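PDB 3M9V: FAD-dependent oxidoreductase, which is a flavin-dependent enzyme of the acyl-CoA dehydrogenase family that binds dTDP and probably oxidises a dTDP-linked sugar on the route to D-kijanose. Local coordinates for residues D250-L264 with D330-K344. Residues are numbered along the deposited sequence; the frame is centred on the assembly and turned at random.
With TYD (thymidine-5'-diphosphate), chain B.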
loop_
_atom_site.group_PDB
_atom_site.type_symbol
_atom_site.label_atom_id
_atom_site.label_comp_id
_atom_site.label_asym_id
_atom_site.label_seq_id
_atom_site.Cartn_x
_atom_site.Cartn_y
_atom_site.Cartn_z
ATOM N N ASP A 250 -5.032 31.373 15.383
ATOM C CA ASP A 250 -5.454 29.979 15.337
ATOM C C ASP A 250 -6.932 29.703 15.619
ATOM O O ASP A 250 -7.473 28.692 15.160
ATOM C CB ASP A 250 -4.575 29.109 16.236
ATOM C CG ASP A 250 -3.236 28.789 15.607
ATOM O OD1 ASP A 250 -3.055 28.997 14.396
ATOM O OD2 ASP A 250 -2.341 28.294 16.316
ATOM N N ALA A 251 -7.589 30.593 16.356
ATOM C CA ALA A 251 -8.974 30.371 16.759
ATOM C C ALA A 251 -9.888 30.255 15.539
ATOM O O ALA A 251 -10.960 29.645 15.608
ATOM C CB ALA A 251 -9.480 31.482 17.694
ATOM N N VAL A 252 -9.427 30.829 14.435
ATOM C CA VAL A 252 -10.171 30.903 13.173
ATOM C C VAL A 252 -10.255 29.540 12.476
ATOM O O VAL A 252 -11.161 29.275 11.689
ATOM C CB VAL A 252 -9.486 31.964 12.279
ATOM C CG1 VAL A 252 -9.632 31.705 10.794
ATOM C CG2 VAL A 252 -10.035 33.343 12.642
ATOM N N LEU A 253 -9.310 28.673 12.817
ATOM C CA LEU A 253 -9.321 27.297 12.352
ATOM C C LEU A 253 -10.633 26.642 12.737
ATOM O O LEU A 253 -11.062 25.734 12.031
ATOM C CB LEU A 253 -8.124 26.506 12.901
ATOM C CG LEU A 253 -6.805 27.122 12.416
ATOM C CD1 LEU A 253 -5.538 26.373 12.860
ATOM C CD2 LEU A 253 -6.709 27.369 10.925
ATOM N N ALA A 254 -11.273 27.086 13.817
ATOM C CA ALA A 254 -12.482 26.379 14.221
ATOM C C ALA A 254 -13.610 26.605 13.222
ATOM O O ALA A 254 -14.383 25.676 12.963
ATOM C CB ALA A 254 -12.979 26.819 15.584
ATOM N N GLY A 255 -13.735 27.824 12.708
ATOM C CA GLY A 255 -14.770 28.137 11.728
ATOM C C GLY A 255 -14.505 27.432 10.404
ATOM O O GLY A 255 -15.434 26.965 9.740
ATOM N N GLN A 256 -13.234 27.347 10.012
ATOM C CA GLN A 256 -12.917 26.624 8.789
ATOM C C GLN A 256 -13.217 25.143 8.903
ATOM O O GLN A 256 -13.506 24.460 7.911
ATOM C CB GLN A 256 -11.451 26.832 8.426
ATOM C CG GLN A 256 -11.210 28.268 8.032
ATOM C CD GLN A 256 -9.742 28.585 8.043
ATOM O OE1 GLN A 256 -8.893 27.703 7.916
ATOM N NE2 GLN A 256 -9.428 29.860 8.212
ATOM N N THR A 257 -13.164 24.645 10.133
ATOM C CA THR A 257 -13.465 23.238 10.318
ATOM C C THR A 257 -14.971 23.041 10.196
ATOM O O THR A 257 -15.459 22.173 9.457
ATOM C CB THR A 257 -12.903 22.740 11.667
ATOM O OG1 THR A 257 -11.476 22.825 11.622
ATOM C CG2 THR A 257 -13.318 21.280 11.885
ATOM N N VAL A 258 -15.723 23.850 10.939
ATOM C CA VAL A 258 -17.173 23.784 10.881
ATOM C C VAL A 258 -17.617 23.908 9.415
ATOM O O VAL A 258 -18.494 23.171 8.949
ATOM C CB VAL A 258 -17.831 24.829 11.820
ATOM C CG1 VAL A 258 -19.345 24.882 11.597
ATOM C CG2 VAL A 258 -17.582 24.497 13.314
ATOM N N SER A 259 -17.013 24.845 8.687
ATOM C CA SER A 259 -17.341 25.035 7.282
ATOM C C SER A 259 -17.151 23.843 6.357
ATOM O O SER A 259 -17.790 23.821 5.308
ATOM C CB SER A 259 -16.441 26.128 6.678
ATOM O OG SER A 259 -16.871 27.352 7.235
ATOM N N SER A 260 -16.242 22.914 6.664
ATOM C CA SER A 260 -15.853 21.936 5.656
ATOM C C SER A 260 -15.849 20.482 6.086
ATOM O O SER A 260 -15.888 19.599 5.230
ATOM C CB SER A 260 -14.422 22.224 5.178
ATOM O OG SER A 260 -14.484 23.356 4.325
ATOM N N VAL A 261 -15.784 20.220 7.387
ATOM C CA VAL A 261 -15.530 18.865 7.884
ATOM C C VAL A 261 -16.631 17.852 7.555
ATOM O O VAL A 261 -16.371 16.649 7.355
ATOM C CB VAL A 261 -15.131 18.846 9.394
ATOM C CG1 VAL A 261 -16.352 19.091 10.270
ATOM C CG2 VAL A 261 -14.529 17.464 9.685
ATOM N N SER A 262 -17.863 18.342 7.438
ATOM C CA SER A 262 -18.952 17.414 7.200
ATOM C C SER A 262 -18.968 16.836 5.776
ATOM O O SER A 262 -19.600 15.803 5.459
ATOM C CB SER A 262 -20.272 17.988 7.765
ATOM O OG SER A 262 -20.839 18.949 6.893
ATOM N N VAL A 263 -18.274 17.521 4.883
ATOM C CA VAL A 263 -18.137 17.067 3.501
ATOM C C VAL A 263 -17.442 15.703 3.395
ATOM O O VAL A 263 -17.511 15.096 2.338
ATOM C CB VAL A 263 -17.392 18.075 2.589
ATOM C CG1 VAL A 263 -15.908 17.832 2.619
ATOM C CG2 VAL A 263 -17.880 17.905 1.151
ATOM N N LEU A 264 -16.813 15.225 4.471
ATOM C CA LEU A 264 -16.210 13.909 4.518
ATOM C C LEU A 264 -17.308 12.856 4.308
ATOM O O LEU A 264 -17.001 11.819 3.738
ATOM C CB LEU A 264 -15.500 13.637 5.857
ATOM C CG LEU A 264 -14.199 14.421 6.138
ATOM C CD1 LEU A 264 -13.425 14.047 7.413
ATOM C CD2 LEU A 264 -13.262 14.439 4.905
ATOM N N ASP A 330 -7.716 29.559 20.843
ATOM C CA ASP A 330 -6.679 29.108 19.928
ATOM C C ASP A 330 -6.387 27.602 19.961
ATOM O O ASP A 330 -6.350 26.967 18.907
ATOM C CB ASP A 330 -5.424 29.951 20.081
ATOM C CG ASP A 330 -5.662 31.375 19.636
ATOM O OD1 ASP A 330 -6.298 31.576 18.580
ATOM O OD2 ASP A 330 -5.218 32.304 20.336
ATOM N N GLU A 331 -6.212 27.031 21.149
ATOM C CA GLU A 331 -6.124 25.580 21.303
ATOM C C GLU A 331 -7.359 24.881 20.718
ATOM O O GLU A 331 -7.249 23.816 20.103
ATOM C CB GLU A 331 -5.965 25.232 22.789
ATOM C CG GLU A 331 -5.181 23.967 23.129
ATOM C CD GLU A 331 -4.061 23.643 22.150
ATOM O OE1 GLU A 331 -3.206 24.501 21.833
ATOM O OE2 GLU A 331 -4.036 22.490 21.670
ATOM N N ARG A 332 -8.536 25.472 20.901
ATOM C CA ARG A 332 -9.763 24.876 20.380
ATOM C C ARG A 332 -9.730 24.708 18.856
ATOM O O ARG A 332 -10.099 23.639 18.355
ATOM C CB ARG A 332 -10.968 25.715 20.778
ATOM C CG ARG A 332 -12.240 25.354 20.029
ATOM C CD ARG A 332 -13.383 26.050 20.744
ATOM N NE ARG A 332 -14.712 25.824 20.179
ATOM C CZ ARG A 332 -15.246 26.553 19.197
ATOM N NH1 ARG A 332 -16.480 26.296 18.793
ATOM N NH2 ARG A 332 -14.571 27.538 18.621
ATOM N N GLY A 333 -9.271 25.741 18.150
ATOM C CA GLY A 333 -9.155 25.792 16.693
ATOM C C GLY A 333 -8.057 24.877 16.172
ATOM O O GLY A 333 -8.233 24.202 15.164
ATOM N N ARG A 334 -6.916 24.801 16.848
ATOM C CA ARG A 334 -5.882 23.840 16.454
ATOM C C ARG A 334 -6.413 22.414 16.630
ATOM O O ARG A 334 -6.210 21.561 15.779
ATOM C CB ARG A 334 -4.600 24.045 17.267
ATOM C CG ARG A 334 -3.778 25.261 16.825
ATOM C CD ARG A 334 -2.433 25.294 17.532
ATOM N NE ARG A 334 -2.658 25.565 18.948
ATOM C CZ ARG A 334 -2.522 26.775 19.483
ATOM N NH1 ARG A 334 -2.174 27.798 18.714
ATOM N NH2 ARG A 334 -2.725 26.966 20.779
ATOM N N GLN A 335 -7.145 22.140 17.698
ATOM C CA GLN A 335 -7.576 20.772 17.899
ATOM C C GLN A 335 -8.630 20.403 16.861
ATOM O O GLN A 335 -8.606 19.302 16.338
ATOM C CB GLN A 335 -8.109 20.604 19.322
ATOM C CG GLN A 335 -6.909 20.449 20.230
ATOM C CD GLN A 335 -7.303 20.081 21.635
ATOM O OE1 GLN A 335 -8.221 19.294 21.879
ATOM N NE2 GLN A 335 -6.576 20.654 22.588
ATOM N N MET A 336 -9.556 21.309 16.564
ATOM C CA MET A 336 -10.591 20.991 15.589
ATOM C C MET A 336 -9.977 20.715 14.222
ATOM O O MET A 336 -10.301 19.710 13.591
ATOM C CB MET A 336 -11.632 22.097 15.537
ATOM C CG MET A 336 -12.486 22.126 16.814
ATOM S SD MET A 336 -13.760 23.415 16.754
ATOM C CE MET A 336 -14.845 22.815 15.470
ATOM N N MET A 337 -9.020 21.540 13.821
ATOM C CA MET A 337 -8.385 21.375 12.525
ATOM C C MET A 337 -7.512 20.114 12.413
ATOM O O MET A 337 -7.432 19.443 11.384
ATOM C CB MET A 337 -7.622 22.659 12.170
ATOM C CG MET A 337 -7.006 22.602 10.784
ATOM S SD MET A 337 -8.236 22.554 9.440
ATOM C CE MET A 337 -9.255 24.011 9.573
ATOM N N ARG A 338 -6.856 19.765 13.508
ATOM C CA ARG A 338 -6.077 18.538 13.573
ATOM C C ARG A 338 -6.970 17.293 13.456
ATOM O O ARG A 338 -6.661 16.400 12.682
ATOM C CB ARG A 338 -5.319 18.495 14.906
ATOM C CG ARG A 338 -4.504 17.200 15.078
ATOM C CD ARG A 338 -3.147 17.365 14.408
ATOM N NE ARG A 338 -2.092 16.419 14.803
ATOM C CZ ARG A 338 -1.282 16.579 15.844
ATOM N NH1 ARG A 338 -1.421 17.621 16.646
ATOM N NH2 ARG A 338 -0.339 15.687 16.104
ATOM N N HIS A 339 -8.060 17.196 14.208
ATOM C CA HIS A 339 -9.019 16.127 13.941
ATOM C C HIS A 339 -9.474 16.095 12.487
ATOM O O HIS A 339 -9.478 15.007 11.917
ATOM C CB HIS A 339 -10.295 16.221 14.781
ATOM C CG HIS A 339 -10.110 15.800 16.209
ATOM N ND1 HIS A 339 -10.156 14.481 16.611
ATOM C CD2 HIS A 339 -9.881 16.530 17.330
ATOM C CE1 HIS A 339 -10.002 14.418 17.925
ATOM N NE2 HIS A 339 -9.811 15.645 18.380
ATOM N N PHE A 340 -9.869 17.241 11.922
ATOM C CA PHE A 340 -10.311 17.367 10.525
ATOM C C PHE A 340 -9.209 16.849 9.601
ATOM O O PHE A 340 -9.429 15.971 8.754
ATOM C CB PHE A 340 -10.692 18.828 10.213
ATOM C CG PHE A 340 -11.205 19.111 8.817
ATOM C CD1 PHE A 340 -11.614 18.106 7.933
ATOM C CD2 PHE A 340 -11.257 20.437 8.368
ATOM C CE1 PHE A 340 -12.100 18.411 6.643
ATOM C CE2 PHE A 340 -11.675 20.756 7.058
ATOM C CZ PHE A 340 -12.108 19.730 6.194
ATOM N N GLN A 341 -8.014 17.419 9.711
ATOM C CA GLN A 341 -6.989 17.033 8.748
ATOM C C GLN A 341 -6.451 15.591 8.833
ATOM O O GLN A 341 -6.107 14.993 7.812
ATOM C CB GLN A 341 -5.871 18.071 8.654
ATOM C CG GLN A 341 -6.470 19.469 8.372
ATOM C CD GLN A 341 -7.080 19.553 6.978
ATOM O OE1 GLN A 341 -6.498 19.056 6.003
ATOM N NE2 GLN A 341 -8.233 20.218 6.866
ATOM N N CYS A 342 -6.330 15.046 10.036
ATOM C CA CYS A 342 -5.913 13.657 10.200
ATOM C C CYS A 342 -6.916 12.770 9.453
ATOM O O CYS A 342 -6.524 11.891 8.696
ATOM C CB CYS A 342 -5.952 13.256 11.685
ATOM S SG CYS A 342 -4.452 13.854 12.479
ATOM N N ALA A 343 -8.195 13.016 9.703
ATOM C CA ALA A 343 -9.271 12.206 9.099
ATOM C C ALA A 343 -9.372 12.397 7.588
ATOM O O ALA A 343 -9.604 11.440 6.848
ATOM C CB ALA A 343 -10.638 12.485 9.755
ATOM N N LYS A 344 -9.219 13.635 7.129
ATOM C CA LYS A 344 -9.263 13.943 5.701
ATOM C C LYS A 344 -8.201 13.214 4.893
ATOM O O LYS A 344 -8.471 12.662 3.823
ATOM C CB LYS A 344 -9.122 15.464 5.452
ATOM C CG LYS A 344 -9.342 15.850 3.986
ATOM C CD LYS A 344 -9.192 17.370 3.746
ATOM C CE LYS A 344 -9.863 17.839 2.451
ATOM N NZ LYS A 344 -8.860 17.598 1.397
HETATM P PA TYD B . -14.900 30.373 7.288
HETATM O O1A TYD B . -15.349 31.349 6.217
HETATM O O2A TYD B . -14.648 28.914 6.953
HETATM O O3A TYD B . -13.614 30.971 8.041
HETATM P PB TYD B . -12.764 32.090 7.259
HETATM O O1B TYD B . -12.734 31.585 5.828
HETATM O O2B TYD B . -11.453 31.922 7.999
HETATM O O3B TYD B . -13.556 33.356 7.531
HETATM O "O5'" TYD B . -15.843 30.459 8.594
HETATM C "C5'" TYD B . -15.933 31.620 9.417
HETATM C "C4'" TYD B . -17.305 31.342 10.014
HETATM O "O4'" TYD B . -17.251 30.246 10.918
HETATM C "C3'" TYD B . -17.914 32.504 10.777
HETATM O "O3'" TYD B . -19.032 32.829 9.948
HETATM C "C2'" TYD B . -18.489 31.875 12.037
HETATM C "C1'" TYD B . -18.235 30.373 11.947
HETATM N N1 TYD B . -17.660 29.869 13.202
HETATM C C2 TYD B . -18.189 28.812 13.815
HETATM O O2 TYD B . -19.197 28.256 13.317
HETATM N N3 TYD B . -17.645 28.370 14.970
HETATM C C4 TYD B . -16.559 28.973 15.509
HETATM O O4 TYD B . -16.076 28.540 16.577
HETATM C C5 TYD B . -16.003 30.075 14.883
HETATM C C5M TYD B . -14.806 30.822 15.407
HETATM C C6 TYD B . -16.591 30.502 13.701
HETATM O O HOH W 1 -11.937 28.504 18.278
#
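With chi1 at -178°, CG of Phe-340 stands anti to its backbone N and the ring is carried onto the 250-264 segment, where CA of Val-261 lies over one face, 3.9 Å from the ring centroid, in a CH-pi contact. CG2 of Val-261 runs against CD1 of the ring, CB of Ser-260 meets its far end at CZ and CE2, and NE2 of Gln-341, which donates to Pro-388 O, lies over the opposite face toward its rim. Met-337 also starts anti to its N, but its chain folds back at chi2 and chi3, which brings its methyl CE alongside Thr-257, 3.2 Å from OG1, and close to Leu-253 O; the two side chains run past each other in opposite directions. That hydroxyl donates to Leu-253 O, which accepts Thr-257 N from the other face of its carbonyl plane. In the helical C-terminal domain of the acyl-CoA dehydrogenase fold, the axes of 253-260 and of the 330-344 part of helix 329-362 run roughly parallel, at 34°, and approach to 7.9 Å. The backbones are close together at Gly-333, whose CA, with no side chain intervening, lies 3.8 Å from Ala-254 N and also packs on Asp-250 O. Beside this glycine, SD of Met-336 rests on Ala-254 CB and its CE reaches Val-258 CG2. The same sulfur sits over one face of the Arg-332 guanidinium, whose NH2 donates to thymine O4 of dTDP at 2.7 Å; Leu-321 O and Ser-322 O take further bonds from this arginine. At the diphosphate end of the nucleotide, Gln-256 NE2 donates to O2B, so both helices contribute to the dTDP pocket. Arg-334 NH1 forms a salt bridge to Asp-250 OD2, its exact length doubtful, with the carboxylate and guanidinium planes 80° apart, while NE and NH2 both grip Glu-331 OE1.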